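Local coordinates for protein carboxypeptidase A (Helicoverpa armigera, PDB 1JQG) that probably acts as a zinc-dependent metallocarboxypeptidase, trimming residues from the C-terminal ends of peptide substrates, at residues 120-123 / 124-128; 402-405 / 406-409; 408-411 / 412-415. One frame throughout, in Å; residues are numbered along the deposited sequence.

Interaction 1: residues 120-123 / 124-128; sequences KIHS and YEEVD
Ser-123 is the N-cap of helix 124-137: its extended backbone turns the chain into the first helical turn, and its carbonyl O accepts the N-H of Val-127 at 3.1 Å. The side chain of Glu-126 folds back from that turn, CG lying beside its own backbone N (chi1 -54°) and the rest of the chain extended, which lays the carboxylate next to the segment leading in. Its OE2 takes the N-H of Ser-123 at 3.1 Å along an almost straight line (177°), approached on the anti side and well out of the carboxylate plane (34°). A water bridges the same OE2 to Ile-121 O, donating to both. The other oxygen, OE1, forms a salt bridge with Lys-120 NZ at 3.2 Å, met on its syn side; the lysine arrives from the opposite direction and bends at its last torsion to reach it. OE1 also lies at the edge of the His-122 ring, whose NE2 is bonded to Ser-117 O. Ser-123 OG lies 3.2 Å from Glu-126 OE2 and equally close to Glu-125 OE1. With an alanine here in place of Glu-126, the Ser-123 N-H would probably be left without its carboxylate and Lys-120 without its countercharge. His-122 CB meets Val-127 CG2 at 4.1 Å, at the N' and N4 positions where a hydrophobic staple would lie. The Glu-126 to Ser-123 N bond is the half of a capping box in which the N3 side chain accepts the N-H of the N-cap residue, here at the start of a helix that follows the loop from helix 92-108.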
loop_
_atom_site.group_PDB
_atom_site.type_symbol
_atom_site.label_atom_id
_atom_site.label_comp_id
_atom_site.label_asym_id
_atom_site.label_seq_id
_atom_site.Cartn_x
_atom_site.Cartn_y
_atom_site.Cartn_z
ATOM N N LYS A 120 -11.641 -3.307 -14.327
ATOM C CA LYS A 120 -11.691 -4.477 -13.468
ATOM C C LYS A 120 -10.391 -4.696 -12.713
ATOM O O LYS A 120 -9.408 -4.048 -13.034
ATOM C CB LYS A 120 -12.044 -5.734 -14.274
ATOM C CG LYS A 120 -10.932 -6.213 -15.229
ATOM C CD LYS A 120 -11.311 -7.573 -15.784
ATOM C CE LYS A 120 -10.140 -8.237 -16.484
ATOM N NZ LYS A 120 -9.362 -9.030 -15.463
ATOM N N ILE A 121 -10.377 -5.598 -11.747
ATOM C CA ILE A 121 -9.206 -5.894 -10.940
ATOM C C ILE A 121 -8.506 -7.065 -11.648
ATOM O O ILE A 121 -9.130 -8.061 -12.024
ATOM C CB ILE A 121 -9.551 -6.262 -9.492
ATOM C CG1 ILE A 121 -10.229 -5.106 -8.730
ATOM C CG2 ILE A 121 -8.388 -6.693 -8.628
ATOM C CD1 ILE A 121 -9.424 -3.829 -8.734
ATOM N N HIS A 122 -7.191 -6.950 -11.790
ATOM C CA HIS A 122 -6.402 -7.976 -12.456
ATOM C C HIS A 122 -5.616 -8.822 -11.458
ATOM O O HIS A 122 -5.017 -8.326 -10.502
ATOM C CB HIS A 122 -5.410 -7.293 -13.442
ATOM C CG HIS A 122 -6.107 -6.372 -14.398
ATOM N ND1 HIS A 122 -6.808 -6.810 -15.518
ATOM C CD2 HIS A 122 -6.227 -5.021 -14.380
ATOM C CE1 HIS A 122 -7.318 -5.751 -16.143
ATOM N NE2 HIS A 122 -6.977 -4.651 -15.476
ATOM N N SER A 123 -5.542 -10.114 -11.703
ATOM C CA SER A 123 -4.847 -11.046 -10.832
ATOM C C SER A 123 -3.345 -10.984 -11.036
ATOM O O SER A 123 -2.823 -10.310 -11.944
ATOM C CB SER A 123 -5.340 -12.479 -11.085
ATOM O OG SER A 123 -4.998 -12.881 -12.396
ATOM N N TYR A 124 -2.612 -11.722 -10.180
ATOM C CA TYR A 124 -1.160 -11.719 -10.234
ATOM C C TYR A 124 -0.716 -12.249 -11.595
ATOM O O TYR A 124 0.206 -11.708 -12.222
ATOM C CB TYR A 124 -0.588 -12.576 -9.081
ATOM C CG TYR A 124 0.796 -13.155 -9.408
ATOM C CD1 TYR A 124 1.932 -12.349 -9.419
ATOM C CD2 TYR A 124 0.926 -14.496 -9.748
ATOM C CE1 TYR A 124 3.165 -12.859 -9.761
ATOM C CE2 TYR A 124 2.161 -15.024 -10.067
ATOM C CZ TYR A 124 3.284 -14.200 -10.075
ATOM O OH TYR A 124 4.509 -14.714 -10.416
ATOM N N GLU A 125 -1.341 -13.327 -12.042
ATOM C CA GLU A 125 -0.999 -13.980 -13.308
ATOM C C GLU A 125 -1.176 -13.032 -14.489
ATOM O O GLU A 125 -0.334 -13.053 -15.367
ATOM C CB GLU A 125 -1.849 -15.236 -13.510
ATOM C CG GLU A 125 -1.666 -16.324 -12.487
ATOM C CD GLU A 125 -2.290 -16.058 -11.124
ATOM O OE1 GLU A 125 -3.171 -15.165 -11.071
ATOM O OE2 GLU A 125 -1.891 -16.740 -10.142
ATOM N N GLU A 126 -2.270 -12.251 -14.500
ATOM C CA GLU A 126 -2.561 -11.334 -15.575
ATOM C C GLU A 126 -1.561 -10.186 -15.618
ATOM O O GLU A 126 -1.096 -9.795 -16.672
ATOM C CB GLU A 126 -3.987 -10.750 -15.523
ATOM C CG GLU A 126 -5.066 -11.828 -15.441
ATOM C CD GLU A 126 -6.459 -11.253 -15.383
ATOM O OE1 GLU A 126 -6.989 -10.909 -16.469
ATOM O OE2 GLU A 126 -7.005 -11.142 -14.265
ATOM N N VAL A 127 -1.120 -9.718 -14.459
ATOM C CA VAL A 127 -0.126 -8.641 -14.348
ATOM C C VAL A 127 1.240 -9.154 -14.776
ATOM O O VAL A 127 1.985 -8.534 -15.494
ATOM C CB VAL A 127 -0.048 -8.036 -12.943
ATOM C CG1 VAL A 127 1.077 -6.998 -12.853
ATOM C CG2 VAL A 127 -1.369 -7.395 -12.562
ATOM N N ASP A 128 1.557 -10.374 -14.358
ATOM C CA ASP A 128 2.819 -11.019 -14.697
ATOM C C ASP A 128 2.942 -11.203 -16.203
ATOM O O ASP A 128 4.005 -11.037 -16.816
ATOM C CB ASP A 128 2.911 -12.373 -14.003
ATOM C CG ASP A 128 4.233 -13.046 -14.228
ATOM O OD1 ASP A 128 4.209 -13.882 -15.144
ATOM O OD2 ASP A 128 5.219 -12.726 -13.515
HETATM O O HOH W 1 -9.164 -11.055 -12.446
#

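Interaction 2: residues 402-405 / 406-409; sequences IEQA and GFET
Ala-405 O is gripped twice by Thr-409, four residues on. The hydroxyl OG1 donates to it at 2.7 Å, nearly along the C=O axis, while the backbone N of Thr-409 adds a weak helical bond to the same oxygen. The threonine can do this because OG1 sits beside its own backbone N (chi1 -48°), facing back down the helix, a common way for a buried threonine hydroxyl to be satisfied without a partner from another element. On another side of the same turns, Gln-404 and Glu-408 are joined through their side chains. Gln-404 NE2 donates to Glu-408 OE2 at 2.9 Å, using the anti lone pair of the carboxylate, and the oxygen lies a little out of the amide plane. The amide and carboxylate planes are turned 47° against each other. The glutamine reaches its partner by bending at chi2, with CG anti to the backbone N (chi1 172°), whereas Glu-408 runs extended. NE2 also donates to Val-342 O, and this second bond fixes how the amide is rotated: the nitrogen faces two acceptors and OE1 is turned toward the Phe-407 ring, coming within 3.8 Å of CD2. Phe-407 N in turn makes a sound helical bond to Glu-403 O at 2.9 Å. Both segments belong to helix 402-421. Thr-409 rests on Tyr-381 and Leu-383 of the central-sheet strand 377-383, Ile-402 and Phe-407 reach Pro-189 and Tyr-193 of helix 187-200, and Gln-404 packs against Trp-344 in a neighbouring loop.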
loop_
_atom_site.group_PDB
_atom_site.type_symbol
_atom_site.label_atom_id
_atom_site.label_comp_id
_atom_site.label_asym_id
_atom_site.label_seq_id
_atom_site.Cartn_x
_atom_site.Cartn_y
_atom_site.Cartn_z
ATOM N N ILE A 402 -12.087 2.493 -10.207
ATOM C CA ILE A 402 -10.832 1.910 -10.664
ATOM C C ILE A 402 -9.993 2.838 -11.528
ATOM O O ILE A 402 -8.791 3.016 -11.237
ATOM C CB ILE A 402 -11.047 0.590 -11.387
ATOM C CG1 ILE A 402 -11.801 -0.414 -10.522
ATOM C CG2 ILE A 402 -9.676 0.088 -11.868
ATOM C CD1 ILE A 402 -11.791 -1.854 -11.015
ATOM N N GLU A 403 -10.565 3.386 -12.591
ATOM C CA GLU A 403 -9.857 4.334 -13.438
ATOM C C GLU A 403 -9.534 5.638 -12.724
ATOM O O GLU A 403 -8.485 6.244 -12.935
ATOM C CB GLU A 403 -10.674 4.599 -14.718
ATOM C CG GLU A 403 -9.916 5.452 -15.726
ATOM C CD GLU A 403 -10.613 5.575 -17.068
ATOM O OE1 GLU A 403 -10.255 4.922 -18.067
ATOM O OE2 GLU A 403 -11.572 6.362 -17.140
ATOM N N GLN A 404 -10.469 6.168 -11.928
ATOM C CA GLN A 404 -10.308 7.442 -11.245
ATOM C C GLN A 404 -9.191 7.326 -10.208
ATOM O O GLN A 404 -8.441 8.279 -10.042
ATOM C CB GLN A 404 -11.601 7.872 -10.557
ATOM C CG GLN A 404 -11.479 9.093 -9.648
ATOM C CD GLN A 404 -10.995 10.342 -10.336
ATOM O OE1 GLN A 404 -11.078 10.567 -11.547
ATOM N NE2 GLN A 404 -10.430 11.288 -9.577
ATOM N N ALA A 405 -9.066 6.164 -9.578
ATOM C CA ALA A 405 -8.052 5.849 -8.617
ATOM C C ALA A 405 -6.667 5.989 -9.244
ATOM O O ALA A 405 -5.828 6.701 -8.670
ATOM C CB ALA A 405 -8.303 4.439 -8.088
ATOM N N GLY A 406 -6.522 5.463 -10.446
ATOM C CA GLY A 406 -5.297 5.580 -11.208
ATOM C C GLY A 406 -5.001 7.003 -11.677
ATOM O O GLY A 406 -3.897 7.488 -11.520
ATOM N N PHE A 407 -6.015 7.608 -12.283
ATOM C CA PHE A 407 -5.849 8.941 -12.894
ATOM C C PHE A 407 -5.560 9.992 -11.839
ATOM O O PHE A 407 -4.653 10.820 -11.946
ATOM C CB PHE A 407 -7.116 9.315 -13.684
ATOM C CG PHE A 407 -7.224 10.748 -14.098
ATOM C CD1 PHE A 407 -6.586 11.151 -15.264
ATOM C CD2 PHE A 407 -7.926 11.684 -13.355
ATOM C CE1 PHE A 407 -6.635 12.472 -15.672
ATOM C CE2 PHE A 407 -7.991 13.012 -13.783
ATOM C CZ PHE A 407 -7.337 13.411 -14.940
ATOM N N GLU A 408 -6.376 9.954 -10.773
ATOM C CA GLU A 408 -6.193 10.856 -9.616
ATOM C C GLU A 408 -4.791 10.847 -9.012
ATOM O O GLU A 408 -4.130 11.858 -8.852
ATOM C CB GLU A 408 -7.151 10.356 -8.529
ATOM C CG GLU A 408 -7.369 11.285 -7.366
ATOM C CD GLU A 408 -8.396 10.701 -6.400
ATOM O OE1 GLU A 408 -8.004 10.513 -5.247
ATOM O OE2 GLU A 408 -9.514 10.512 -6.916
ATOM N N THR A 409 -4.242 9.651 -8.734
ATOM C CA THR A 409 -2.937 9.470 -8.151
ATOM C C THR A 409 -1.821 9.888 -9.087
ATOM O O THR A 409 -0.802 10.442 -8.665
ATOM C CB THR A 409 -2.709 7.997 -7.726
ATOM O OG1 THR A 409 -3.849 7.539 -6.985
ATOM C CG2 THR A 409 -1.475 7.824 -6.845
#

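Interaction 3: residues 408-411 / 412-415; sequences ETWE and GIKV
Lys-414 runs at about a right angle to Trp-410 and lays its CD methylene over one face of the indole, 4.2 Å from the centroid of the five-membered ring. This is a CH-pi contact, in which the aliphatic part of the lysine uses the ring while its charged end passes beyond it. The first torsion of Lys-414 puts CG between its backbone N and carbonyl carbon (chi1 68°), and the chain then runs extended, back along the preceding turn. There it lies alongside Glu-411, both side chains pointing the same way, and NZ comes within 3.3 Å of Glu-411 OE2 in a salt bridge whose hydrogen bond is weak. The bend of Glu-411 at chi2 brings its carboxylate beside the lysine. NZ also has a salt bridge to Glu-204, so its charge is probably shared between the two carboxylates. These pairs lie three and four residues apart on helix 402-421, the last helix of the alpha/beta fold of M14 carboxypeptidases, which lies against the central mixed sheet. Ile-413 meets the indole at its six-membered end, from the same side of the ring plane as the lysine but obliquely: its CG2 lies 3.8 Å from Trp-410 CZ3, the two side chains again crossing at about a right angle. The other branch of the isoleucine points back along the helix, and its CD1 packs on the CG2 methyl of Thr-409 at 3.6 Å. Thr-409 O takes two N-H groups, a sound bond from Ile-413 N at 2.9 Å and a weak one from Gly-412 N. The Trp-410 indole packs on Ala-194, Lys-197 and Leu-198 of helix 187-200, whereas Val-415 touches Gln-334 and Ala-338 of helix 325-340.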
loop_
_atom_site.group_PDB
_atom_site.type_symbol
_atom_site.label_atom_id
_atom_site.label_comp_id
_atom_site.label_asym_id
_atom_site.label_seq_id
_atom_site.Cartn_x
_atom_site.Cartn_y
_atom_site.Cartn_z
ATOM N N GLU A 408 -6.376 9.954 -10.773
ATOM C CA GLU A 408 -6.193 10.856 -9.616
ATOM C C GLU A 408 -4.791 10.847 -9.012
ATOM O O GLU A 408 -4.130 11.858 -8.852
ATOM C CB GLU A 408 -7.151 10.356 -8.529
ATOM C CG GLU A 408 -7.369 11.285 -7.366
ATOM C CD GLU A 408 -8.396 10.701 -6.400
ATOM O OE1 GLU A 408 -8.004 10.513 -5.247
ATOM O OE2 GLU A 408 -9.514 10.512 -6.916
ATOM N N THR A 409 -4.242 9.651 -8.734
ATOM C CA THR A 409 -2.937 9.470 -8.151
ATOM C C THR A 409 -1.821 9.888 -9.087
ATOM O O THR A 409 -0.802 10.442 -8.665
ATOM C CB THR A 409 -2.709 7.997 -7.726
ATOM O OG1 THR A 409 -3.849 7.539 -6.985
ATOM C CG2 THR A 409 -1.475 7.824 -6.845
ATOM N N TRP A 410 -2.043 9.715 -10.394
ATOM C CA TRP A 410 -0.983 9.993 -11.371
ATOM C C TRP A 410 -0.711 11.502 -11.414
ATOM O O TRP A 410 0.396 11.970 -11.696
ATOM C CB TRP A 410 -1.341 9.433 -12.739
ATOM C CG TRP A 410 -0.346 9.730 -13.827
ATOM C CD1 TRP A 410 -0.548 10.413 -15.001
ATOM C CD2 TRP A 410 1.024 9.308 -13.828
ATOM N NE1 TRP A 410 0.630 10.439 -15.726
ATOM C CE2 TRP A 410 1.606 9.762 -15.028
ATOM C CE3 TRP A 410 1.824 8.601 -12.946
ATOM C CZ2 TRP A 410 2.937 9.532 -15.365
ATOM C CZ3 TRP A 410 3.151 8.349 -13.244
ATOM C CH2 TRP A 410 3.674 8.818 -14.443
ATOM N N GLU A 411 -1.746 12.291 -11.153
ATOM C CA GLU A 411 -1.625 13.729 -11.004
ATOM C C GLU A 411 -0.619 14.093 -9.919
ATOM O O GLU A 411 0.104 15.084 -10.047
ATOM C CB GLU A 411 -2.986 14.390 -10.732
ATOM C CG GLU A 411 -4.038 14.171 -11.790
ATOM C CD GLU A 411 -3.521 14.677 -13.146
ATOM O OE1 GLU A 411 -3.251 15.898 -13.103
ATOM O OE2 GLU A 411 -3.383 13.943 -14.172
ATOM N N GLY A 412 -0.669 13.373 -8.792
ATOM C CA GLY A 412 0.233 13.655 -7.674
ATOM C C GLY A 412 1.638 13.133 -7.923
ATOM O O GLY A 412 2.633 13.756 -7.594
ATOM N N ILE A 413 1.708 11.956 -8.534
ATOM C CA ILE A 413 2.973 11.298 -8.816
ATOM C C ILE A 413 3.842 12.105 -9.777
ATOM O O ILE A 413 5.022 12.245 -9.523
ATOM C CB ILE A 413 2.747 9.851 -9.327
ATOM C CG1 ILE A 413 2.028 9.034 -8.263
ATOM C CG2 ILE A 413 4.075 9.199 -9.709
ATOM C CD1 ILE A 413 1.756 7.571 -8.502
ATOM N N LYS A 414 3.300 12.563 -10.905
ATOM C CA LYS A 414 4.091 13.287 -11.877
ATOM C C LYS A 414 4.550 14.650 -11.351
ATOM O O LYS A 414 5.601 15.235 -11.695
ATOM C CB LYS A 414 3.353 13.436 -13.218
ATOM C CG LYS A 414 2.138 14.313 -13.264
ATOM C CD LYS A 414 1.346 14.050 -14.575
ATOM C CE LYS A 414 -0.061 14.665 -14.451
ATOM N NZ LYS A 414 -0.634 14.810 -15.809
ATOM N N VAL A 415 3.766 15.248 -10.460
ATOM C CA VAL A 415 4.088 16.526 -9.856
ATOM C C VAL A 415 5.245 16.294 -8.907
ATOM O O VAL A 415 6.136 17.153 -8.816
ATOM C CB VAL A 415 2.905 17.147 -9.124
ATOM C CG1 VAL A 415 3.334 18.207 -8.131
ATOM C CG2 VAL A 415 1.923 17.829 -10.080
#

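In the fold
Interactions 2 and 3 are successive turns of one helix, 402-421, sharing Glu-408 and Thr-409, with centres 9 Å apart; both are largely buried. Interaction 1 is only partly buried and caps the start of a different helix, 124-137. It meets interaction 2 through apolar packing: Ile-402 CD1 lies 3.6 Å from Lys-120 CA and 3.8 Å from Ile-121 CD1. Interactions 1 and 3 do not touch. The chemistry follows position: a carboxylate in interaction 1 takes the N-H of the N-cap residue and pairs with a lysine, neutral donors satisfy buried acceptors in interaction 2, and interaction 3 mixes aromatic and aliphatic packing with a salt bridge.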